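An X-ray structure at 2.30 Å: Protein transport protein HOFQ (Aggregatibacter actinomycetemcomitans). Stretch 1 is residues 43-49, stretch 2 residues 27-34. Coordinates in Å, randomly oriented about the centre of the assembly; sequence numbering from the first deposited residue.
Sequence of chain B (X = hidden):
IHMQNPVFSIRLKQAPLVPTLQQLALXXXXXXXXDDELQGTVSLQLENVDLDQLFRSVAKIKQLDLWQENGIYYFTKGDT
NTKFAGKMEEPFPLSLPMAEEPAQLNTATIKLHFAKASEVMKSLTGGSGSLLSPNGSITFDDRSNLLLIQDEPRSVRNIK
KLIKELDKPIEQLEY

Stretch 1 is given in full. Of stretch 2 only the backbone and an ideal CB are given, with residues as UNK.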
# COMPACT_ATOMS: atom_id res chain seq x y z
N SER B 43 7.80 -10.42 -1.88
CA SER B 43 6.75 -11.23 -1.27
C SER B 43 6.95 -11.33 0.24
O SER B 43 8.08 -11.33 0.73
CB SER B 43 6.71 -12.63 -1.88
OG SER B 43 6.07 -12.62 -3.15
N LEU B 44 5.84 -11.42 0.96
CA LEU B 44 5.87 -11.63 2.41
C LEU B 44 5.18 -12.93 2.75
O LEU B 44 4.07 -13.20 2.29
CB LEU B 44 5.16 -10.49 3.13
CG LEU B 44 5.56 -9.05 2.86
CD1 LEU B 44 4.69 -8.14 3.71
CD2 LEU B 44 7.05 -8.83 3.14
N GLN B 45 5.85 -13.75 3.55
CA GLN B 45 5.19 -14.90 4.14
C GLN B 45 5.00 -14.65 5.62
O GLN B 45 5.98 -14.45 6.35
CB GLN B 45 5.95 -16.20 3.88
CG GLN B 45 5.29 -17.40 4.55
CD GLN B 45 5.52 -18.70 3.83
OE1 GLN B 45 5.82 -18.73 2.64
NE2 GLN B 45 5.37 -19.81 4.56
N LEU B 46 3.75 -14.63 6.05
CA LEU B 46 3.40 -14.35 7.44
C LEU B 46 2.95 -15.62 8.13
O LEU B 46 2.21 -16.42 7.57
CB LEU B 46 2.30 -13.29 7.51
CG LEU B 46 2.69 -11.94 6.93
CD1 LEU B 46 1.46 -11.14 6.63
CD2 LEU B 46 3.58 -11.19 7.89
N GLU B 47 3.43 -15.81 9.36
CA GLU B 47 3.09 -17.00 10.13
C GLU B 47 2.65 -16.64 11.53
O GLU B 47 3.32 -15.87 12.21
CB GLU B 47 4.28 -17.95 10.19
CG GLU B 47 4.60 -18.63 8.87
CD GLU B 47 5.97 -19.27 8.86
OE1 GLU B 47 6.68 -19.21 9.89
OE2 GLU B 47 6.33 -19.85 7.82
N ASN B 48 1.52 -17.21 11.95
CA ASN B 48 1.08 -17.07 13.34
C ASN B 48 0.35 -18.33 13.82
O ASN B 48 -0.41 -18.94 13.06
CB ASN B 48 0.19 -15.83 13.49
CG ASN B 48 0.11 -15.35 14.92
OD1 ASN B 48 -0.34 -16.07 15.81
ND2 ASN B 48 0.53 -14.11 15.15
N VAL B 49 0.59 -18.73 15.07
CA VAL B 49 -0.08 -19.90 15.67
C VAL B 49 -1.59 -19.66 15.81
O VAL B 49 -2.38 -20.61 15.83
CB VAL B 49 0.54 -20.33 17.04
CG1 VAL B 49 1.98 -20.78 16.87
CG2 VAL B 49 0.45 -19.21 18.08
N UNK B 27 5.13 -7.65 16.96
CA UNK B 27 4.11 -7.16 17.89
C UNK B 27 2.89 -8.08 18.00
O UNK B 27 2.23 -8.12 19.04
CB UNK B 27 3.65 -5.77 17.46
N UNK B 28 2.59 -8.81 16.93
CA UNK B 28 1.49 -9.78 16.97
C UNK B 28 2.01 -11.22 17.08
O UNK B 28 1.25 -12.17 16.91
CB UNK B 28 0.62 -9.64 15.72
N UNK B 29 3.30 -11.36 17.40
CA UNK B 29 3.96 -12.66 17.48
C UNK B 29 3.87 -13.40 16.14
O UNK B 29 3.62 -14.61 16.08
CB UNK B 29 3.34 -13.50 18.59
N UNK B 30 4.06 -12.65 15.06
CA UNK B 30 3.96 -13.17 13.71
C UNK B 30 5.36 -13.30 13.13
O UNK B 30 6.14 -12.36 13.14
CB UNK B 30 3.08 -12.27 12.84
N UNK B 31 5.68 -14.49 12.64
CA UNK B 31 6.92 -14.69 11.89
C UNK B 31 6.81 -14.09 10.48
O UNK B 31 5.77 -14.22 9.83
CB UNK B 31 7.25 -16.18 11.81
N UNK B 32 7.87 -13.43 10.03
CA UNK B 32 7.88 -12.78 8.72
C UNK B 32 9.05 -13.23 7.84
O UNK B 32 10.21 -13.11 8.23
CB UNK B 32 7.93 -11.26 8.90
N UNK B 33 8.74 -13.77 6.67
CA UNK B 33 9.77 -14.05 5.67
C UNK B 33 9.59 -13.09 4.51
O UNK B 33 8.58 -13.13 3.80
CB UNK B 33 9.70 -15.50 5.19
N UNK B 34 10.56 -12.19 4.35
CA UNK B 34 10.62 -11.31 3.19
C UNK B 34 11.37 -12.04 2.08
O UNK B 34 12.54 -12.42 2.25
CB UNK B 34 11.29 -9.98 3.53

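The two stretches pair as antiparallel strands, so the side chains of positions 31 to 34 alternate between two faces of the sheet: one carries L44 and L46, the other Q45 and E47. The earlier positions lead into this ladder as a loop that N48 helps to hold at the end of its own strand.

Position 27 has nothing of stretch 1 within reach of its CB, so this contact sets no preference; the residue is A27. At position 28 the CB points sideways, 4.5 Å from N48 ND2, and the useful group is the backbone carbonyl, whose O accepts a hydrogen bond from N48 ND2 at 2.7 Å. Almost any side chain would do; it is H28, whose ring ND1 and NE2 are hydrogen-bonded elsewhere in the structure.

Position 29 is more telling, because phi and psi of 59° and 41° lie in the left-handed region, where glycine, asparagine and aspartate are the usual occupants. The residue is N29. Its carbonyl O takes a hydrogen bond at 2.8 Å from a water that in turn accepts one from V49 N, also at 2.8 Å, bridging the two stretches.

At position 30 the CB lies 3.9 Å from N48 ND2 and 5.1 Å from L46 CD2, so a short side chain with an acceptor on one side and some apolar surface on the other would fit; serine or aspartate would supply the acceptor and valine the apolar surface, but threonine offers both. T30 meets both demands: OG1 accepts a hydrogen bond from N48 ND2 at 2.9 Å, while CG2 packs 3.8 Å from L46 CD2.

Position 31 faces a carboxylate, its CB being 3.6 Å from E47 OE1. A donor is called for: asparagine, serine, threonine or, if its chain could curl back, lysine. N31 supplies an amide, and ND2 donates to E47 OE1 at 2.9 Å. The backbones reinforce this pairing, with N31 N to E47 O at 2.8 Å and E47 N to N31 O at 2.9 Å.

Position 32 turns to the leucine face, its CB 4.5 Å from L46 CD2, and an apolar chain is the natural choice: leucine, isoleucine, valine or methionine. In L32, chi1 is t and chi2 p, which brings CD1 within 3.4 Å of L46 CD2 and 4.0 Å of L44 CB, so a single methyl touches both leucines.

Position 33 has its CB 4.0 Å from Q45 CB. The aliphatic part of Q45 would suit a beta-branched residue, and the nearby amide and carboxylate would also tolerate a polar one. I33 covers the aliphatic stem, and CD1 reaches 4.0 Å from E47 OE2. Its backbone completes a second hydrogen-bonded pair, I33 N to Q45 O at 2.9 Å and Q45 N to I33 O at 2.8 Å.

Position 34 returns to the leucine face, its CB 4.4 Å from L44 CD2, where valine, isoleucine or leucine would serve. I34 lays CG1 3.8 Å from L44 CD2, extending the apolar row begun at L32.

Stretch 2, residues 27-34: AHNTNLII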
# COMPACT_ATOMS: atom_id res chain seq x y z
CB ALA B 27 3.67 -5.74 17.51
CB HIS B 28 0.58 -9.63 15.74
CG HIS B 28 0.02 -8.25 15.57
ND1 HIS B 28 0.54 -7.34 14.68
CD2 HIS B 28 -1.01 -7.62 16.18
CE1 HIS B 28 -0.15 -6.22 14.74
NE2 HIS B 28 -1.10 -6.36 15.65
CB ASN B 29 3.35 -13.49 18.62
CG ASN B 29 4.31 -14.51 19.19
OD1 ASN B 29 5.53 -14.34 19.14
ND2 ASN B 29 3.76 -15.57 19.76
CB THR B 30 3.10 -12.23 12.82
OG1 THR B 30 1.75 -12.27 13.27
CG2 THR B 30 3.15 -12.64 11.36
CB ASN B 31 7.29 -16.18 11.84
CG ASN B 31 8.68 -16.41 11.28
OD1 ASN B 31 9.57 -15.56 11.38
ND2 ASN B 31 8.89 -17.58 10.69
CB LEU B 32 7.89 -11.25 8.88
CG LEU B 32 8.00 -10.40 7.61
CD1 LEU B 32 6.70 -10.41 6.79
CD2 LEU B 32 8.40 -8.98 7.96
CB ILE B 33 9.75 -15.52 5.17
CG1 ILE B 33 9.63 -16.51 6.33
CG2 ILE B 33 11.00 -15.82 4.34
CD1 ILE B 33 9.21 -17.92 5.92
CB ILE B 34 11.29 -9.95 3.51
CG1 ILE B 34 10.54 -9.23 4.64
CG2 ILE B 34 11.33 -9.07 2.25
CD1 ILE B 34 11.35 -8.18 5.36
O HOH W 1 2.63 -17.18 16.21
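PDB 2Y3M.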